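Local atomic coordinates of carboxylesterase (Ferroplasma acidiphilum, PDB entry 3WJ2), a protein that acts as a carboxylesterase of the alpha/beta-hydrolase fold, probably cleaving carboxylic ester bonds and adapted to work at low pH. Residues B[247-252]-B[275-280]; B[50-55]-B[67-72]; B[165-170]-B[232-237]; B[147-152]-B[176-181]. All blocks are in the same frame, centred on the assembly; numbering follows the deposited sequence.

Contact 1: B[247-252]-B[275-280]; sequences TNEYDP and RGIGMI
Glu-249 reaches across to Gly-278 where two parallel strands of the alpha/beta-hydrolase sheet run out into loops; the strands close the beta-alpha-beta unit 243-248, 254-266, 271-280. The tight part is the ladder and its following turn. Gly-276 N binds Thr-247 O at 2.8 Å, and Gly-276 O takes Glu-249 N on one face of its plane and Met-279 N on the other, closing a type II turn. A side chain on Gly-276 would run into Met-279 CG, and Gly-278 takes the positive phi (78°) that the turn asks for, easy without a CB. With CG anti to the backbone N (chi1 -173°) and the chain extended, Glu-249 lets the anti lone pair of OE1 receive Gly-278 N at 2.8 Å. Its OE2 is salt-bridged to Lys-262 of the second subunit and Arg-194 of the third. Glu-249 OE2 and Arg-275 NH1 stay 4.6 Å apart, short of a salt bridge; Arg-275 NE turns to Glu-258, which also holds Thr-247 OG1. The looser side, Tyr-250 CB against Ile-280 CG2 at 4.1 Å, is buried too, with no solvent side; Tyr-250 OH bonds Glu-198 of the third subunit. Asp-251 lies beside His-281, as acid and histidine would in a hydrolase triad, though its OD2 is doubtfully placed. Glu-249 CG lies 3.9 Å above the Tyr-250 ring centre; Gly-278 CA sits at its edge, 3.7 Å from CE2.

Contact 2: B[50-55]-B[67-72]; sequences IKEIKD and ARMYDD
Asp-55 and Arg-68 lie side by side and point the same way, a non-hydrogen-bonded pair of the antiparallel beta hairpin 52-60/63-71 at the margin of the sheet. Arg-68 keeps CG anti to its backbone N and stays extended until chi3 (-65°), which turns NE toward the aspartate. The guanidinium then grips side-on: NE meets the syn lone pair of Asp-55 OD1 at 2.8 Å, and NH2 that of OD2 at 3.1 Å, with the two planes only 21° apart. NH1 is also salt-bridged to Asp-96, and NH2 to Glu-93. The aliphatic part of the same arginine is not wasted, for Ile-53 CG2 rests on Arg-68 CD at 3.5 Å. The other arm of Ile-53, its CD1, approaches Tyr-70 CD1 at 3.7 Å, a beta-branched residue suited to a strand with an aromatic opposite. At the far end Lys-51 turns at chi4 (87°), swinging NZ onto Asp-72 O at 2.8 Å, while Lys-51 N takes the anti lone pair of Asp-72 OD1.

On the other side of the sheet Glu-52 and Asp-71 also run side by side, and Met-69 bends at chi2 and chi3 to bring CE beside Glu-52 OE1. There Glu-52 OE1 stands 3.0 Å from Asp-71 OD2. Two carboxylates this close would tend to raise the affinity of one for a proton, although the salt bridge from Lys-109 to Asp-71 OD2 probably offsets much of the repulsion.

Contact 3: B[165-170]-B[232-237]; sequences LCLKCR and LVADDF
Arg-170 reaches Asp-236 by leaving its helix with CG anti to the backbone N and then folding at chi2 (-75°), which places CD, and at chi3 (-51°), which places NE. The guanidinium ends up end-on to one carbonyl oxygen: NH1 and NH2 both donate to Asp-236 O, each nitrogen 3.0 Å from it. That oxygen lies in the guanidinium plane, yet the two donors come at it from the same face of the peptide, NH1 well above the carbonyl plane and NH2 tilted from it. Arginine suits the place because one flat group can serve several acceptors; NH1 also bonds Ser-238 O. Over one face of the guanidinium stands Asp-236 OD2, 4.0 Å from NH1, a long salt bridge of charges alone with no N-H aimed at it. The carboxylate has a firmer partner for OD1 in Ser-238 OG.

One helical turn earlier, Leu-167 supplies the apolar half. Its CD2 touches Ala-234 CB at 3.9 Å, where a small methyl lets the loop come close, and lies 4.4 Å from Phe-237 CD1. The contact thus ties helix 157-172 to the loop leading into strand 243-248. The Phe-237 ring also meets Tyr-260 and Lys-263 of helix 254-266, so the loop is wedged between two helices of the fold, while Leu-165 and Cys-169 face helix 125-139.

Contact 4: B[147-152]-B[176-181]; sequences EGRIGV and MPAVQV
Pro-177 brings the one flat side-chain group of the contact against Val-152: its ring offers CG to both methyls of the valine, CG1 and CG2 each 3.9 Å from it. Phe-134 of helix 125-139 packs on Val-152 and Pro-177 as well, joining the two residues in one apolar layer. Proline fits the approach to the strand, where phi is -58°, close to the value the ring imposes; the ladder's first N-H comes from the next residue, Ala-178 N, which meets Ile-150 O at 2.8 Å. Two more backbone hydrogen bonds follow, Val-152 N to Val-179 O at 2.9 Å and Val-181 N to Val-152 O at 2.9 Å. Ala-178 CB lies 3.5 Å from Ile-150 O and 4.0 Å from Arg-149 CB, a place with little room for anything longer than a methyl. Gly-151 is bare for a related reason: a side chain there would collide with Val-179 CG1, which already lies 4.0 Å from Gly-151 CA. Gln-180, paired with Val-152, sends its NE2 to Pro-241 O. Helix 157-172 carries the chain from one parallel strand to the next, the beta-alpha-beta crossover of the alpha/beta-hydrolase fold, and the end of strand 150-155 runs into the Gly-154, Ser-156, Gly-158 pattern, probably the nucleophile elbow.

Contacts 1, 2 and 4 are three places on one sheet, and contact 3 joins helix 157-172 to the loop before strand 243-248. Contacts 1 and 2 lie on opposite sides of the chain's centre, about 30 Å apart between centres. Contact 4 sits in the interior strands, its centre about 18 Å from that of contact 2 and 26 Å from that of contact 1. Contacts 3 and 4 touch directly: Leu-165 CD1 lies 3.8 Å from Pro-177 CG, because helix 157-172 connects the two strands of contact 4. The probable nucleophile elbow around Ser-156 has Val-181 of contact 4 and Asn-248 of contact 1 near it.

Contact 1: B[247-252]-B[275-280]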
# COMPACT_ATOMS: atom_id res chain seq x y z
N THR B 247 15.26 4.16 -1.55
CA THR B 247 14.04 4.98 -1.53
C THR B 247 13.65 5.19 -0.06
O THR B 247 14.20 4.58 0.87
CB THR B 247 12.84 4.16 -2.22
OG1 THR B 247 12.44 3.11 -1.34
CG2 THR B 247 13.38 3.54 -3.51
N ASN B 248 12.74 6.16 0.09
CA ASN B 248 12.29 6.50 1.48
C ASN B 248 10.80 6.18 1.57
O ASN B 248 10.05 6.49 0.65
CB ASN B 248 12.40 8.02 1.63
CG ASN B 248 13.84 8.51 1.40
OD1 ASN B 248 14.74 8.11 2.11
ND2 ASN B 248 14.02 9.36 0.42
N GLU B 249 10.42 5.58 2.69
CA GLU B 249 8.95 5.28 2.87
C GLU B 249 8.01 6.44 2.65
O GLU B 249 7.02 6.30 1.92
CB GLU B 249 8.78 4.70 4.29
CG GLU B 249 7.34 4.22 4.45
CD GLU B 249 7.13 3.51 5.76
OE1 GLU B 249 7.98 3.48 6.65
OE2 GLU B 249 6.03 2.87 5.87
N TYR B 250 8.34 7.61 3.22
CA TYR B 250 7.35 8.70 3.19
C TYR B 250 7.79 9.82 2.28
O TYR B 250 8.27 10.84 2.72
CB TYR B 250 7.26 9.19 4.65
CG TYR B 250 6.57 8.17 5.58
CD1 TYR B 250 5.26 7.80 5.36
CD2 TYR B 250 7.25 7.62 6.62
CE1 TYR B 250 4.65 6.83 6.24
CE2 TYR B 250 6.67 6.75 7.53
CZ TYR B 250 5.36 6.37 7.30
OH TYR B 250 4.74 5.52 8.20
N ASP B 251 7.79 9.53 1.01
CA ASP B 251 8.45 10.49 0.04
C ASP B 251 7.61 10.38 -1.22
O ASP B 251 7.33 9.28 -1.74
CB ASP B 251 9.90 9.97 -0.21
CG ASP B 251 10.63 10.72 -1.32
OD1 ASP B 251 10.14 11.53 -2.06
OD2 ASP B 251 11.86 10.41 -1.35
N PRO B 252 7.14 11.51 -1.75
CA PRO B 252 6.33 11.45 -3.01
C PRO B 252 7.04 10.74 -4.19
O PRO B 252 6.39 10.17 -5.08
CB PRO B 252 5.97 12.88 -3.33
CG PRO B 252 6.95 13.73 -2.47
CD PRO B 252 7.42 12.91 -1.33
N ARG B 275 14.11 0.24 0.80
CA ARG B 275 13.26 1.37 1.25
C ARG B 275 13.52 1.60 2.71
O ARG B 275 13.47 0.65 3.49
CB ARG B 275 11.78 0.99 1.06
CG ARG B 275 10.84 2.04 1.65
CD ARG B 275 9.42 1.43 1.88
NE ARG B 275 8.73 1.23 0.59
CZ ARG B 275 7.39 1.13 0.56
NH1 ARG B 275 6.67 1.04 1.74
NH2 ARG B 275 6.82 1.09 -0.67
N GLY B 276 13.88 2.86 3.00
CA GLY B 276 14.14 3.17 4.46
C GLY B 276 12.83 3.39 5.17
O GLY B 276 12.07 4.32 4.79
N ILE B 277 12.61 2.55 6.19
CA ILE B 277 11.32 2.60 6.94
C ILE B 277 11.33 3.89 7.79
O ILE B 277 12.31 4.19 8.48
CB ILE B 277 11.18 1.34 7.73
CG1 ILE B 277 10.91 0.18 6.72
CG2 ILE B 277 9.89 1.44 8.65
CD1 ILE B 277 11.26 -1.19 7.37
N GLY B 278 10.26 4.64 7.67
CA GLY B 278 10.17 5.92 8.41
C GLY B 278 10.94 7.06 7.82
O GLY B 278 10.96 8.16 8.41
N MET B 279 11.65 6.88 6.70
CA MET B 279 12.44 7.99 6.17
C MET B 279 11.66 8.91 5.21
O MET B 279 10.59 8.53 4.69
CB MET B 279 13.61 7.40 5.34
CG MET B 279 14.50 6.48 6.15
SD MET B 279 15.52 7.57 7.29
CE MET B 279 14.92 7.02 8.89
N ILE B 280 12.16 10.16 5.04
CA ILE B 280 11.53 11.16 4.18
C ILE B 280 12.54 11.59 3.08
O ILE B 280 13.74 11.21 3.12
CB ILE B 280 11.11 12.44 4.99
CG1 ILE B 280 12.34 13.01 5.70
CG2 ILE B 280 9.93 12.08 5.90
CD1 ILE B 280 11.97 14.47 6.14

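Contact 2: B[50-55]-B[67-72]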
# COMPACT_ATOMS: atom_id res chain seq x y z
N ILE B 50 38.99 14.40 6.77
CA ILE B 50 39.44 13.62 5.66
C ILE B 50 40.92 13.89 5.32
O ILE B 50 41.29 15.05 5.22
CB ILE B 50 38.58 13.96 4.36
CG1 ILE B 50 37.11 13.57 4.64
CG2 ILE B 50 39.15 13.22 3.11
CD1 ILE B 50 36.93 12.09 4.81
N LYS B 51 41.68 12.82 5.09
CA LYS B 51 43.15 12.97 4.80
C LYS B 51 43.49 13.91 3.65
O LYS B 51 44.32 14.82 3.77
CB LYS B 51 43.74 11.63 4.49
CG LYS B 51 43.82 10.71 5.68
CD LYS B 51 44.70 9.52 5.34
CE LYS B 51 44.68 8.56 6.55
NZ LYS B 51 43.52 7.62 6.45
N GLU B 52 42.85 13.71 2.50
CA GLU B 52 43.13 14.60 1.37
C GLU B 52 41.88 15.14 0.70
O GLU B 52 40.96 14.35 0.38
CB GLU B 52 44.11 13.98 0.36
CG GLU B 52 43.83 12.75 -0.44
CD GLU B 52 44.57 12.72 -1.84
OE1 GLU B 52 44.12 11.98 -2.78
OE2 GLU B 52 45.60 13.44 -1.99
N ILE B 53 41.88 16.45 0.52
CA ILE B 53 40.79 17.11 -0.21
C ILE B 53 41.41 18.03 -1.26
O ILE B 53 42.33 18.83 -0.96
CB ILE B 53 39.85 17.88 0.68
CG1 ILE B 53 39.26 16.96 1.80
CG2 ILE B 53 38.63 18.60 -0.13
CD1 ILE B 53 38.12 17.54 2.57
N LYS B 54 40.93 17.93 -2.50
CA LYS B 54 41.51 18.74 -3.56
C LYS B 54 40.42 19.23 -4.50
O LYS B 54 39.57 18.44 -4.93
CB LYS B 54 42.53 17.99 -4.32
CG LYS B 54 43.21 18.93 -5.32
CD LYS B 54 44.29 18.19 -6.15
CE LYS B 54 45.15 19.17 -6.95
NZ LYS B 54 44.38 20.04 -7.88
N ASP B 55 40.52 20.50 -4.86
CA ASP B 55 39.61 21.16 -5.81
C ASP B 55 40.14 21.12 -7.23
O ASP B 55 41.39 21.33 -7.47
CB ASP B 55 39.44 22.59 -5.36
CG ASP B 55 38.42 22.71 -4.25
OD1 ASP B 55 37.76 21.70 -4.10
OD2 ASP B 55 38.28 23.74 -3.60
N ALA B 67 34.87 20.86 -9.30
CA ALA B 67 34.79 19.50 -8.69
C ALA B 67 35.64 19.43 -7.46
O ALA B 67 36.72 20.08 -7.43
CB ALA B 67 35.19 18.46 -9.61
N ARG B 68 35.16 18.77 -6.42
CA ARG B 68 35.99 18.56 -5.22
C ARG B 68 36.19 17.09 -5.00
O ARG B 68 35.18 16.33 -4.87
CB ARG B 68 35.41 19.27 -4.00
CG ARG B 68 36.20 19.05 -2.74
CD ARG B 68 35.74 19.92 -1.62
NE ARG B 68 35.98 21.37 -1.90
CZ ARG B 68 35.40 22.42 -1.31
NH1 ARG B 68 34.45 22.30 -0.33
NH2 ARG B 68 35.75 23.66 -1.73
N MET B 69 37.44 16.66 -4.84
CA MET B 69 37.81 15.30 -4.62
C MET B 69 38.15 15.05 -3.13
O MET B 69 38.83 15.87 -2.50
CB MET B 69 39.03 14.97 -5.45
CG MET B 69 39.42 13.58 -5.46
SD MET B 69 40.23 12.90 -4.01
CE MET B 69 41.71 13.92 -3.57
N TYR B 70 37.49 14.06 -2.53
CA TYR B 70 37.67 13.71 -1.09
C TYR B 70 38.24 12.35 -1.06
O TYR B 70 37.68 11.40 -1.71
CB TYR B 70 36.31 13.65 -0.38
CG TYR B 70 35.50 14.90 -0.44
CD1 TYR B 70 35.54 15.84 0.59
CD2 TYR B 70 34.66 15.20 -1.58
CE1 TYR B 70 34.77 16.96 0.54
CE2 TYR B 70 33.93 16.29 -1.65
CZ TYR B 70 33.93 17.22 -0.58
OH TYR B 70 33.15 18.34 -0.60
N ASP B 71 39.34 12.11 -0.31
CA ASP B 71 39.93 10.79 -0.37
C ASP B 71 40.55 10.56 1.00
O ASP B 71 41.48 11.30 1.39
CB ASP B 71 41.04 10.76 -1.42
CG ASP B 71 41.69 9.41 -1.59
OD1 ASP B 71 41.22 8.42 -0.98
OD2 ASP B 71 42.69 9.35 -2.39
N ASP B 72 39.95 9.66 1.77
CA ASP B 72 40.48 9.38 3.12
C ASP B 72 41.40 8.19 3.15
O ASP B 72 41.73 7.68 4.25
CB ASP B 72 39.30 9.08 4.05
CG ASP B 72 39.60 9.37 5.55
OD1 ASP B 72 40.30 10.34 5.87
OD2 ASP B 72 39.08 8.59 6.40

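Contact 3: B[165-170]-B[232-237]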
# COMPACT_ATOMS: atom_id res chain seq x y z
N LEU B 165 22.70 9.36 -17.22
CA LEU B 165 23.95 9.34 -17.98
C LEU B 165 24.25 7.86 -18.30
O LEU B 165 24.80 7.60 -19.39
CB LEU B 165 25.13 10.07 -17.27
CG LEU B 165 25.76 9.34 -16.09
CD1 LEU B 165 26.91 8.50 -16.57
CD2 LEU B 165 26.36 10.43 -15.16
N CYS B 166 23.89 6.91 -17.41
CA CYS B 166 24.14 5.47 -17.67
C CYS B 166 23.34 5.05 -18.88
O CYS B 166 23.90 4.34 -19.73
CB CYS B 166 23.76 4.61 -16.50
SG CYS B 166 24.96 4.89 -15.11
N LEU B 167 22.12 5.52 -18.99
CA LEU B 167 21.28 5.15 -20.16
C LEU B 167 21.95 5.67 -21.43
O LEU B 167 21.99 4.97 -22.47
CB LEU B 167 19.92 5.86 -20.08
CG LEU B 167 18.94 5.13 -19.22
CD1 LEU B 167 17.70 5.97 -19.05
CD2 LEU B 167 18.45 3.71 -19.96
N LYS B 168 22.50 6.88 -21.42
CA LYS B 168 23.13 7.40 -22.67
C LYS B 168 24.44 6.64 -22.98
O LYS B 168 24.77 6.39 -24.20
CB LYS B 168 23.38 8.92 -22.53
CG LYS B 168 24.01 9.47 -23.85
CD LYS B 168 24.09 10.99 -23.92
CE LYS B 168 25.09 11.35 -25.13
NZ LYS B 168 24.88 12.89 -25.26
N CYS B 169 25.24 6.28 -21.99
CA CYS B 169 26.44 5.42 -22.19
C CYS B 169 25.99 4.13 -22.84
O CYS B 169 26.63 3.73 -23.86
CB CYS B 169 27.16 5.06 -20.86
SG CYS B 169 27.94 6.51 -20.08
N ARG B 170 24.85 3.61 -22.40
CA ARG B 170 24.41 2.29 -22.93
C ARG B 170 24.02 2.50 -24.38
O ARG B 170 24.48 1.70 -25.31
CB ARG B 170 23.28 1.78 -22.01
CG ARG B 170 22.83 0.28 -22.24
CD ARG B 170 22.00 0.16 -23.49
NE ARG B 170 20.86 1.11 -23.61
CZ ARG B 170 19.73 1.05 -22.90
NH1 ARG B 170 19.55 0.05 -22.02
NH2 ARG B 170 18.78 1.95 -23.10
N LEU B 232 12.56 6.69 -16.70
CA LEU B 232 11.50 5.70 -16.74
C LEU B 232 10.85 5.69 -18.10
O LEU B 232 10.09 4.76 -18.35
CB LEU B 232 10.44 5.97 -15.61
CG LEU B 232 10.89 5.21 -14.39
CD1 LEU B 232 10.09 5.76 -13.14
CD2 LEU B 232 10.66 3.64 -14.50
N VAL B 233 11.11 6.66 -18.97
CA VAL B 233 10.51 6.59 -20.34
C VAL B 233 11.35 5.75 -21.29
O VAL B 233 10.90 5.59 -22.47
CB VAL B 233 10.07 8.01 -20.84
CG1 VAL B 233 9.13 8.70 -19.84
CG2 VAL B 233 11.18 8.82 -21.16
N ALA B 234 12.55 5.27 -20.91
CA ALA B 234 13.41 4.39 -21.75
C ALA B 234 12.59 3.15 -22.11
O ALA B 234 11.72 2.72 -21.39
CB ALA B 234 14.66 3.95 -21.03
N ASP B 235 12.87 2.62 -23.28
CA ASP B 235 12.11 1.42 -23.61
C ASP B 235 12.91 0.13 -23.35
O ASP B 235 12.38 -0.97 -23.49
CB ASP B 235 11.51 1.54 -25.04
CG ASP B 235 12.55 1.85 -26.07
OD1 ASP B 235 13.72 1.42 -25.87
OD2 ASP B 235 12.18 2.52 -27.09
N ASP B 236 14.16 0.26 -22.87
CA ASP B 236 15.05 -0.86 -22.71
C ASP B 236 15.99 -0.54 -21.54
O ASP B 236 16.65 0.52 -21.56
CB ASP B 236 15.89 -1.02 -23.99
CG ASP B 236 16.95 -2.12 -23.89
OD1 ASP B 236 16.85 -2.95 -23.00
OD2 ASP B 236 17.82 -2.24 -24.80
N PHE B 237 16.03 -1.43 -20.54
CA PHE B 237 16.99 -1.30 -19.43
C PHE B 237 18.15 -2.26 -19.45
O PHE B 237 18.91 -2.32 -18.48
CB PHE B 237 16.18 -1.32 -18.14
CG PHE B 237 15.20 -0.19 -18.09
CD1 PHE B 237 15.65 1.13 -17.77
CD2 PHE B 237 13.88 -0.40 -18.32
CE1 PHE B 237 14.72 2.18 -17.75
CE2 PHE B 237 12.96 0.57 -18.32
CZ PHE B 237 13.36 1.94 -17.99

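Contact 4: B[147-152]-B[176-181]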
# COMPACT_ATOMS: atom_id res chain seq x y z
N GLU B 147 43.56 4.84 -10.48
CA GLU B 147 44.09 3.65 -11.14
C GLU B 147 43.05 2.58 -11.37
O GLU B 147 43.22 1.74 -12.27
CB GLU B 147 45.28 3.06 -10.30
CG GLU B 147 46.44 4.07 -10.14
CD GLU B 147 46.87 4.70 -11.47
OE1 GLU B 147 47.05 3.94 -12.44
OE2 GLU B 147 47.00 5.96 -11.58
N GLY B 148 41.95 2.61 -10.58
CA GLY B 148 40.95 1.54 -10.69
C GLY B 148 39.71 2.03 -11.42
O GLY B 148 39.82 2.69 -12.49
N ARG B 149 38.56 1.69 -10.84
CA ARG B 149 37.27 1.85 -11.56
C ARG B 149 36.56 3.09 -11.12
O ARG B 149 36.96 3.72 -10.13
CB ARG B 149 36.32 0.66 -11.33
CG ARG B 149 36.90 -0.71 -11.84
CD ARG B 149 35.90 -1.92 -11.84
NE ARG B 149 36.44 -3.13 -12.50
CZ ARG B 149 37.05 -4.15 -11.88
NH1 ARG B 149 37.23 -4.12 -10.56
NH2 ARG B 149 37.50 -5.22 -12.57
N ILE B 150 35.62 3.56 -11.95
CA ILE B 150 34.81 4.78 -11.67
C ILE B 150 33.36 4.45 -11.74
O ILE B 150 32.91 3.92 -12.79
CB ILE B 150 35.18 5.84 -12.70
CG1 ILE B 150 36.71 6.15 -12.61
CG2 ILE B 150 34.38 7.14 -12.43
CD1 ILE B 150 37.15 7.11 -13.71
N GLY B 151 32.64 4.77 -10.65
CA GLY B 151 31.13 4.67 -10.64
C GLY B 151 30.56 6.07 -10.53
O GLY B 151 31.28 7.06 -10.50
N VAL B 152 29.24 6.09 -10.57
CA VAL B 152 28.53 7.38 -10.47
C VAL B 152 27.46 7.27 -9.42
O VAL B 152 26.97 6.18 -9.13
CB VAL B 152 27.92 7.86 -11.79
CG1 VAL B 152 29.05 8.15 -12.82
CG2 VAL B 152 26.91 6.81 -12.41
N MET B 176 31.09 2.55 -19.73
CA MET B 176 29.94 2.71 -18.87
C MET B 176 30.54 2.81 -17.42
O MET B 176 31.57 2.21 -17.08
CB MET B 176 28.98 1.44 -19.09
CG MET B 176 27.88 1.50 -20.48
SD MET B 176 26.62 0.69 -19.46
CE MET B 176 26.38 2.25 -18.61
N PRO B 177 29.88 3.60 -16.52
CA PRO B 177 30.31 3.53 -15.11
C PRO B 177 30.23 2.14 -14.48
O PRO B 177 29.42 1.30 -14.96
CB PRO B 177 29.28 4.44 -14.42
CG PRO B 177 28.77 5.36 -15.51
CD PRO B 177 28.69 4.45 -16.71
N ALA B 178 31.04 1.90 -13.42
CA ALA B 178 31.12 0.61 -12.80
C ALA B 178 29.86 0.27 -11.97
O ALA B 178 29.57 -0.88 -11.78
CB ALA B 178 32.36 0.55 -11.92
N VAL B 179 29.21 1.33 -11.47
CA VAL B 179 28.04 1.17 -10.59
C VAL B 179 27.29 2.49 -10.65
O VAL B 179 27.93 3.50 -10.98
CB VAL B 179 28.46 0.77 -9.19
CG1 VAL B 179 29.37 1.87 -8.48
CG2 VAL B 179 27.12 0.52 -8.36
N GLN B 180 25.98 2.42 -10.43
CA GLN B 180 25.15 3.61 -10.27
C GLN B 180 24.54 3.53 -8.92
O GLN B 180 23.82 2.61 -8.62
CB GLN B 180 24.12 3.76 -11.44
CG GLN B 180 23.21 2.50 -11.62
CD GLN B 180 22.24 2.67 -12.74
OE1 GLN B 180 21.65 3.71 -12.88
NE2 GLN B 180 22.05 1.58 -13.57
N VAL B 181 24.84 4.53 -8.08
CA VAL B 181 24.38 4.47 -6.65
C VAL B 181 23.33 5.62 -6.57
O VAL B 181 23.64 6.84 -6.74
CB VAL B 181 25.51 4.81 -5.75
CG1 VAL B 181 24.91 4.73 -4.31
CG2 VAL B 181 26.61 3.78 -5.89